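Side-chain contact in arginase 1, mitochondrial (Arabidopsis thaliana, PDB 6VSU), which hydrolyses L-arginine to urea and L-ornithine with two manganese ions per subunit, and also converts agmatine to putrescine and urea: residues Leu20-Ile23 and Arg24-Lys28. Sequence-based numbering, arbitrary orientation.
Sequences LTLI and RERAK
Arg26 reaches back along its own helix and brings its guanidinium against the ends of Leu22 and Ile23, one terminal nitrogen to each, and this is the tight, buried side of the contact. NH1 of Arg26 sits 3.4 Å from CG of Leu22 and also meets both methyls of that residue, while NH2 of Arg26 comes within 3.1 Å of CD1 of Ile23. A bend at chi3 (-61°) turns the group back toward these two side chains; Leu22 O lies over one of its faces. The charge is not left bare among the hydrocarbon: NE donates a hydrogen bond to Val96 O and NH2 one to Asp98 O, so the side chain ties helix 7-37 to strand 93-98, outermost in this chain's parallel sheet, in the arginase alpha/beta fold. Val15 of the second subunit packs on Arg26, and Ser19 of that subunit on Leu22. The backbone keeps its i to i+4 hydrogen bonds, among them Ala27 N to Ile23 O at 2.9 Å. Round the helix, toward solvent, the pairing of Thr21 and Arg24 is looser. The guanidinium of the exposed Arg24 puts one face over Thr21 CA, and its NH2 gives a weak, bent hydrogen bond (135°) to Thr21 OG1 at 3.1 Å; the hydroxyl's stronger partner is Asp17 O, one turn earlier.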
ATOM      1  N   LEU E  20       1.961  11.949 -37.331  1.00 24.39           N
ATOM      2  CA  LEU E  20       0.615  12.307 -37.810  1.00 24.85           C
ATOM      3  C   LEU E  20       0.176  11.269 -38.841  1.00 24.66           C
ATOM      4  O   LEU E  20      -0.972  10.868 -38.816  1.00 23.85           O
ATOM      5  CB  LEU E  20       0.597  13.718 -38.393  1.00 26.42           C
ATOM      6  CG  LEU E  20       0.723  14.813 -37.340  1.00 28.02           C
ATOM      7  CD1 LEU E  20       0.846  16.167 -38.038  1.00 30.43           C
ATOM      8  CD2 LEU E  20      -0.445  14.823 -36.346  1.00 27.87           C
ATOM      9  N   THR E  21       1.076  10.800 -39.682  1.00 25.73           N
ATOM     10  CA  THR E  21       0.743   9.764 -40.690  1.00 26.94           C
ATOM     11  C   THR E  21       0.220   8.536 -39.951  1.00 26.92           C
ATOM     12  O   THR E  21      -0.771   7.994 -40.364  1.00 28.38           O
ATOM     13  CB  THR E  21       1.942   9.463 -41.592  1.00 27.74           C
ATOM     14  OG1 THR E  21       2.140  10.662 -42.335  1.00 29.26           O
ATOM     15  CG2 THR E  21       1.688   8.328 -42.539  1.00 28.88           C
ATOM     16  N   LEU E  22       0.827   8.158 -38.843  1.00 27.50           N
ATOM     17  CA  LEU E  22       0.449   6.931 -38.117  1.00 28.53           C
ATOM     18  C   LEU E  22      -0.973   7.087 -37.531  1.00 27.93           C
ATOM     19  O   LEU E  22      -1.763   6.093 -37.606  1.00 28.22           O
ATOM     20  CB  LEU E  22       1.481   6.691 -37.016  1.00 29.06           C
ATOM     21  CG  LEU E  22       1.250   5.471 -36.127  1.00 30.26           C
ATOM     22  CD1 LEU E  22       0.942   4.225 -36.945  1.00 30.79           C
ATOM     23  CD2 LEU E  22       2.493   5.172 -35.298  1.00 32.48           C
ATOM     24  N   ILE E  23      -1.285   8.247 -36.938  1.00 26.27           N
ATOM     25  CA  ILE E  23      -2.655   8.530 -36.425  1.00 26.15           C
ATOM     26  C   ILE E  23      -3.597   8.524 -37.631  1.00 25.46           C
ATOM     27  O   ILE E  23      -4.696   7.980 -37.531  1.00 23.24           O
ATOM     28  CB  ILE E  23      -2.708   9.877 -35.692  1.00 27.81           C
ATOM     29  CG1 ILE E  23      -1.721   9.942 -34.519  1.00 30.15           C
ATOM     30  CG2 ILE E  23      -4.120  10.209 -35.248  1.00 28.09           C
ATOM     31  CD1 ILE E  23      -2.040   8.973 -33.420  1.00 32.24           C
ATOM     32  N   ARG E  24      -3.200   9.142 -38.740  1.00 26.09           N
ATOM     33  CA  ARG E  24      -4.138   9.222 -39.888  1.00 27.95           C
ATOM     34  C   ARG E  24      -4.506   7.816 -40.369  1.00 27.01           C
ATOM     35  O   ARG E  24      -5.684   7.575 -40.575  1.00 27.01           O
ATOM     36  CB  ARG E  24      -3.548  10.054 -41.028  1.00 31.09           C
ATOM     37  CG  ARG E  24      -4.345   9.967 -42.319  1.00 34.80           C
ATOM     38  CD  ARG E  24      -3.956  10.956 -43.398  1.00 41.65           C
ATOM     39  NE  ARG E  24      -2.739  11.693 -43.118  1.00 46.48           N
ATOM     40  CZ  ARG E  24      -1.520  11.315 -43.460  1.00 47.82           C
ATOM     41  NH1 ARG E  24      -1.332  10.188 -44.119  1.00 46.79           N
ATOM     42  NH2 ARG E  24      -0.496  12.073 -43.131  1.00 49.18           N
ATOM     43  N   GLU E  25      -3.539   6.908 -40.439  1.00 26.83           N
ATOM     44  CA  GLU E  25      -3.806   5.555 -40.988  1.00 27.48           C
ATOM     45  C   GLU E  25      -4.677   4.767 -40.000  1.00 26.66           C
ATOM     46  O   GLU E  25      -5.490   4.005 -40.439  1.00 26.54           O
ATOM     47  CB  GLU E  25      -2.507   4.826 -41.299  1.00 29.09           C
ATOM     48  CG  GLU E  25      -1.624   5.523 -42.298  1.00 30.54           C
ATOM     49  CD  GLU E  25      -2.117   5.517 -43.744  1.00 33.29           C
ATOM     50  OE1 GLU E  25      -3.201   4.957 -44.079  1.00 32.44           O
ATOM     51  OE2 GLU E  25      -1.417   6.130 -44.524  1.00 37.27           O
ATOM     52  N   ARG E  26      -4.428   4.910 -38.696  1.00 26.78           N
ATOM     53  CA  ARG E  26      -5.249   4.204 -37.676  1.00 27.06           C
ATOM     54  C   ARG E  26      -6.692   4.725 -37.730  1.00 26.04           C
ATOM     55  O   ARG E  26      -7.608   3.900 -37.737  1.00 26.50           O
ATOM     56  CB  ARG E  26      -4.617   4.332 -36.285  1.00 29.25           C
ATOM     57  CG  ARG E  26      -3.214   3.751 -36.182  1.00 31.42           C
ATOM     58  CD  ARG E  26      -2.774   3.389 -34.777  1.00 34.07           C
ATOM     59  NE  ARG E  26      -2.742   4.516 -33.861  1.00 34.23           N
ATOM     60  CZ  ARG E  26      -1.662   4.961 -33.237  1.00 35.29           C
ATOM     61  NH1 ARG E  26      -0.498   4.366 -33.407  1.00 36.81           N
ATOM     62  NH2 ARG E  26      -1.748   5.999 -32.432  1.00 36.77           N
ATOM     63  N   ALA E  27      -6.861   6.043 -37.847  1.00 25.15           N
ATOM     64  CA  ALA E  27      -8.180   6.701 -37.919  1.00 25.22           C
ATOM     65  C   ALA E  27      -8.901   6.228 -39.184  1.00 26.27           C
ATOM     66  O   ALA E  27     -10.113   5.968 -39.125  1.00 26.76           O
ATOM     67  CB  ALA E  27      -8.060   8.199 -37.855  1.00 25.03           C
ATOM     68  N   LYS E  28      -8.194   6.065 -40.278  1.00 27.46           N
ATOM     69  CA  LYS E  28      -8.832   5.665 -41.555  1.00 29.65           C
ATOM     70  C   LYS E  28      -9.478   4.273 -41.404  1.00 29.12           C
ATOM     71  O   LYS E  28     -10.603   4.109 -41.823  1.00 28.31           O
ATOM     72  CB  LYS E  28      -7.819   5.709 -42.698  1.00 32.54           C
ATOM     73  CG  LYS E  28      -8.338   5.114 -44.008  1.00 36.60           C
ATOM     74  CD  LYS E  28      -7.686   5.685 -45.246  1.00 39.49           C
ATOM     75  CE  LYS E  28      -7.474   4.710 -46.380  1.00 43.79           C
ATOM     76  NZ  LYS E  28      -8.635   3.837 -46.656  1.00 45.38           N
TER